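PduO-type ATP--cob(I)alamin adenosyltransferase (Sulfolobus tokodaii, PDB 1WOZ) probably transfers the adenosyl group of ATP to cob(I)alamin, forming adenosylcobalamin. Local coordinates at the interface of chains A and B. Numbering follows the deposited sequence. Chains: chain A/B, 177aa long conserved hypothetical protein (ST1454).

Contact 1: the interface of chains A and B. Residues chain A 104-106; chain B 35, 39, 58-59, 62.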
loop_
_atom_site.group_PDB
_atom_site.type_symbol
_atom_site.label_atom_id
_atom_site.label_comp_id
_atom_site.label_asym_id
_atom_site.label_seq_id
_atom_site.Cartn_x
_atom_site.Cartn_y
_atom_site.Cartn_z
ATOM N N ILE A 104 6.022 14.968 -9.989
ATOM C CA ILE A 104 4.921 14.010 -10.137
ATOM C C ILE A 104 5.585 12.665 -9.870
ATOM O O ILE A 104 6.502 12.252 -10.599
ATOM C CB ILE A 104 4.333 14.058 -11.560
ATOM C CG1 ILE A 104 3.680 15.437 -11.787
ATOM C CG2 ILE A 104 3.314 12.894 -11.748
ATOM C CD1 ILE A 104 3.110 15.661 -13.215
ATOM N N PRO A 105 5.131 11.951 -8.826
ATOM C CA PRO A 105 5.751 10.667 -8.497
ATOM C C PRO A 105 5.756 9.600 -9.592
ATOM O O PRO A 105 4.712 9.260 -10.155
ATOM C CB PRO A 105 5.000 10.237 -7.223
ATOM C CG PRO A 105 3.640 10.819 -7.424
ATOM C CD PRO A 105 3.942 12.199 -7.985
ATOM N N GLY A 106 6.948 9.077 -9.876
ATOM C CA GLY A 106 7.071 8.061 -10.911
ATOM C C GLY A 106 8.409 8.121 -11.645
ATOM O O GLY A 106 9.402 8.654 -11.123
ATOM N N ASN B 35 -1.453 8.727 -6.103
ATOM C CA ASN B 35 -0.645 9.221 -7.215
ATOM C C ASN B 35 0.664 8.423 -7.345
ATOM O O ASN B 35 1.139 8.146 -8.456
ATOM C CB ASN B 35 -0.349 10.725 -6.988
ATOM C CG ASN B 35 -0.185 11.504 -8.293
ATOM O OD1 ASN B 35 -0.457 10.999 -9.379
ATOM N ND2 ASN B 35 0.260 12.745 -8.178
ATOM N N GLY B 39 2.061 6.107 -10.365
ATOM C CA GLY B 39 3.384 6.262 -10.939
ATOM C C GLY B 39 4.042 4.892 -11.030
ATOM O O GLY B 39 4.718 4.596 -12.022
ATOM N N GLN B 58 -2.436 11.536 -13.192
ATOM C CA GLN B 58 -1.529 12.082 -12.174
ATOM C C GLN B 58 -1.573 13.621 -12.140
ATOM O O GLN B 58 -1.591 14.242 -11.077
ATOM C CB GLN B 58 -0.101 11.639 -12.433
ATOM C CG GLN B 58 0.126 10.143 -12.368
ATOM C CD GLN B 58 1.601 9.857 -12.339
ATOM O OE1 GLN B 58 2.281 9.995 -13.343
ATOM N NE2 GLN B 58 2.113 9.499 -11.165
ATOM N N VAL B 59 -1.588 14.227 -13.315
ATOM C CA VAL B 59 -1.655 15.683 -13.376
ATOM C C VAL B 59 -2.980 16.121 -12.734
ATOM O O VAL B 59 -3.006 17.053 -11.915
ATOM C CB VAL B 59 -1.612 16.161 -14.842
ATOM C CG1 VAL B 59 -1.977 17.652 -14.918
ATOM C CG2 VAL B 59 -0.218 15.884 -15.434
ATOM N N PHE B 62 -3.140 16.270 -9.093
ATOM C CA PHE B 62 -2.554 17.504 -8.543
ATOM C C PHE B 62 -3.599 18.618 -8.662
ATOM O O PHE B 62 -3.717 19.464 -7.783
ATOM C CB PHE B 62 -1.274 17.911 -9.285
ATOM C CG PHE B 62 -0.031 17.276 -8.725
ATOM C CD1 PHE B 62 0.420 16.051 -9.194
ATOM C CD2 PHE B 62 0.668 17.894 -7.683
ATOM C CE1 PHE B 62 1.552 15.439 -8.630
ATOM C CE2 PHE B 62 1.799 17.283 -7.123
ATOM C CZ PHE B 62 2.231 16.050 -7.607
#
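A:Ile104 and A:Pro105 lie against helices 23-44 and 48-69 of chain B, in a subunit contact of a PduO-type cobalamin adenosyltransferase, a family built on a helical bundle that assembles as a trimer. A:Ile104 closes the short strand 103-104, and A:Pro105 carries the chain on towards helix 109-134. B:Gln58 makes the polar link: its amide NE2 donates to the backbone carbonyl A:Pro105 O at 2.8 Å. The bond is fairly straight, 154° at the hydrogen; it lies in the carbonyl plane and close to the plane of the glutamine amide. The same B:Gln58 NE2 also donates to B:Asn35 O, at 3.2 Å and with the donor tilted 31° from that carbonyl plane, a longer bond within chain B. Two carbonyls, one from each subunit, thus grip one NH2 group, which should hold the amide against rotation about its last torsion. Beyond CG the glutamine chain runs extended (chi2 -168°), which carries the amide from helix 48-69 across to B:Asn35 on the neighbouring helix.

A:Ile104 splits its branches between different partners. A:Ile104 CG2, anti to the backbone N, rests on the glutamine amide, 3.5 Å from B:Gln58 CD, while the other branch, CG1 with CD1, turns towards B:Val59 and B:Phe62. There A:Ile104 CG1 reaches the ring atom B:Phe62 CE1 at 3.8 Å, and the terminal methyl A:Ile104 CD1 meets B:Val59 CG2 at 4.0 Å. The isoleucine and phenylalanine side chains meet at a slant. The A:Pro105 ring instead lies roughly at right angles to the side chain of B:Asn35, with A:Pro105 CD 3.7 Å from B:Asn35 ND2; here the asparagine amide serves as a packing surface. On the other flank of the A:Pro105 carbonyl, B:Gly39 brings its bare CA to 3.4 Å from A:Pro105 O, and A:Gly106 passes close by.

Contact 2: the interface of chains A and B. Residues chain A 126; chain B 20-21, 25-26, 29-30.
This is a polar, water-rich subunit interface in which an arginine from one chain lies along a helix of the next, joining two subunits of the trimer. A:Arg126, on helix 109-134, closes the Arg-Arg-x-Glu-Arg stretch typical of PduO-type enzymes. It runs antiparallel alongside B:Asn26, and its guanidinium stands nearly perpendicular to the asparagine amide, the planes 87° apart. A:Arg126 NE donates to the amide oxygen B:Asn26 OD1 at 2.9 Å. The acceptor sits within the guanidinium plane, but the donor lies well above the plane of the amide carbonyl, 53° out of it, so the bond does not follow a lone pair. A bend at chi3 (-52°) turns the guanidinium along helix 23-44 of chain B. B:Gly29 CA sits against one face, towards the rim, 3.4 Å from A:Arg126 NH1, and the lack of a side chain there probably lets the flat group settle against the helix backbone.

Both terminal nitrogens work through water. A:Arg126 NH1 contacts water 2 at 3.0 Å, which in turn meets the backbone carbonyl B:Gly29 O. NH2 contacts waters 1 and 3, both of which reach the carboxylate oxygen B:Asp30 OD1; water 3 also joins B:Asn26 OD1. Waters 2 and 3 meet the guanidinium edge in plane. Direct approach to the acid is looser, a salt bridge of 3.7 Å between A:Arg126 NH2 and B:Asp30 OD1, with guanidinium and carboxylate turned almost at right angles. Aliphatic packing supports the stem: A:Arg126 CD touches B:Val25 CG1 at 3.8 Å, and CG meets the poorly ordered chain of B:Lys20. Were A:Arg126 replaced by a leucine, B:Asn26 OD1 would probably lose its donor from chain A, B:Asp30 its opposite charge, and the bridging waters their organising centre. By spanning successive turns of helix 23-44, the arginine is likely to set how helix 109-134 seats on the neighbouring subunit, beside the boundary where this family forms its ATP sites.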
loop_
_atom_site.group_PDB
_atom_site.type_symbol
_atom_site.label_atom_id
_atom_site.label_comp_id
_atom_site.label_asym_id
_atom_site.label_seq_id
_atom_site.Cartn_x
_atom_site.Cartn_y
_atom_site.Cartn_z
ATOM N N ARG A 126 1.556 11.248 9.568
ATOM C CA ARG A 126 0.260 11.830 9.938
ATOM C C ARG A 126 -0.409 11.023 11.046
ATOM O O ARG A 126 -0.940 11.595 12.000
ATOM C CB ARG A 126 -0.703 11.906 8.740
ATOM C CG ARG A 126 -0.332 12.921 7.643
ATOM C CD ARG A 126 -1.510 13.071 6.666
ATOM N NE ARG A 126 -2.001 11.785 6.149
ATOM C CZ ARG A 126 -1.411 11.071 5.178
ATOM N NH1 ARG A 126 -0.298 11.494 4.596
ATOM N NH2 ARG A 126 -1.951 9.926 4.777
ATOM N N LYS B 20 -1.075 19.422 11.451
ATOM C CA LYS B 20 -1.269 18.232 10.630
ATOM C C LYS B 20 -2.390 17.369 11.207
ATOM O O LYS B 20 -3.030 17.746 12.199
ATOM C CB LYS B 20 0.037 17.437 10.573
ATOM C CG LYS B 20 0.017 16.210 9.679
ATOM C CD LYS B 20 1.442 15.758 9.386
ATOM C CE LYS B 20 2.210 16.840 8.638
ATOM N NZ LYS B 20 3.651 16.517 8.459
ATOM N N ASP B 21 -2.619 16.213 10.585
ATOM C CA ASP B 21 -3.667 15.285 11.007
ATOM C C ASP B 21 -5.052 15.859 10.683
ATOM O O ASP B 21 -6.076 15.231 10.944
ATOM C CB ASP B 21 -3.567 14.990 12.509
ATOM C CG ASP B 21 -4.403 13.784 12.924
ATOM O OD1 ASP B 21 -4.581 13.576 14.144
ATOM O OD2 ASP B 21 -4.873 13.037 12.032
ATOM N N VAL B 25 -5.112 17.889 5.256
ATOM C CA VAL B 25 -3.778 17.301 5.137
ATOM C C VAL B 25 -3.858 15.802 4.852
ATOM O O VAL B 25 -3.097 15.280 4.032
ATOM C CB VAL B 25 -2.945 17.555 6.409
ATOM C CG1 VAL B 25 -1.593 16.838 6.303
ATOM C CG2 VAL B 25 -2.722 19.064 6.571
ATOM N N ASN B 26 -4.774 15.115 5.526
ATOM C CA ASN B 26 -4.968 13.682 5.292
ATOM C C ASN B 26 -5.503 13.386 3.876
ATOM O O ASN B 26 -5.074 12.428 3.237
ATOM C CB ASN B 26 -5.906 13.102 6.351
ATOM C CG ASN B 26 -5.172 12.729 7.635
ATOM O OD1 ASN B 26 -4.412 11.756 7.673
ATOM N ND2 ASN B 26 -5.390 13.501 8.687
ATOM N N GLY B 29 -2.740 13.812 1.612
ATOM C CA GLY B 29 -1.822 12.689 1.790
ATOM C C GLY B 29 -2.333 11.454 1.049
ATOM O O GLY B 29 -1.549 10.724 0.408
ATOM N N ASP B 30 -3.640 11.201 1.130
ATOM C CA ASP B 30 -4.222 10.043 0.428
ATOM C C ASP B 30 -4.081 10.198 -1.092
ATOM O O ASP B 30 -3.792 9.230 -1.800
ATOM C CB ASP B 30 -5.706 9.867 0.790
ATOM C CG ASP B 30 -5.903 9.431 2.221
ATOM O OD1 ASP B 30 -4.928 8.971 2.851
ATOM O OD2 ASP B 30 -7.036 9.540 2.724
HETATM O O HOH W 1 -2.263 8.160 2.578
HETATM O O HOH W 2 0.559 10.031 2.174
HETATM O O HOH W 3 -4.762 9.321 5.704
#

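The C-alpha centres of contact 1 and contact 2 lie about 17 Å apart along one subunit boundary. Helix 23-44 of chain B runs through both: its early part serves contact 2 and its later part contact 1, where helix 48-69 joins it. On chain A, the strand end of contact 1 leads into helix 109-134, which supplies the arginine of contact 2. A mainly apolar patch with a direct amide-to-carbonyl bond and a hydrated, charged patch therefore grip the same helix at separate points. The deposited assembly holds three copies, so both contacts should recur around the trimer.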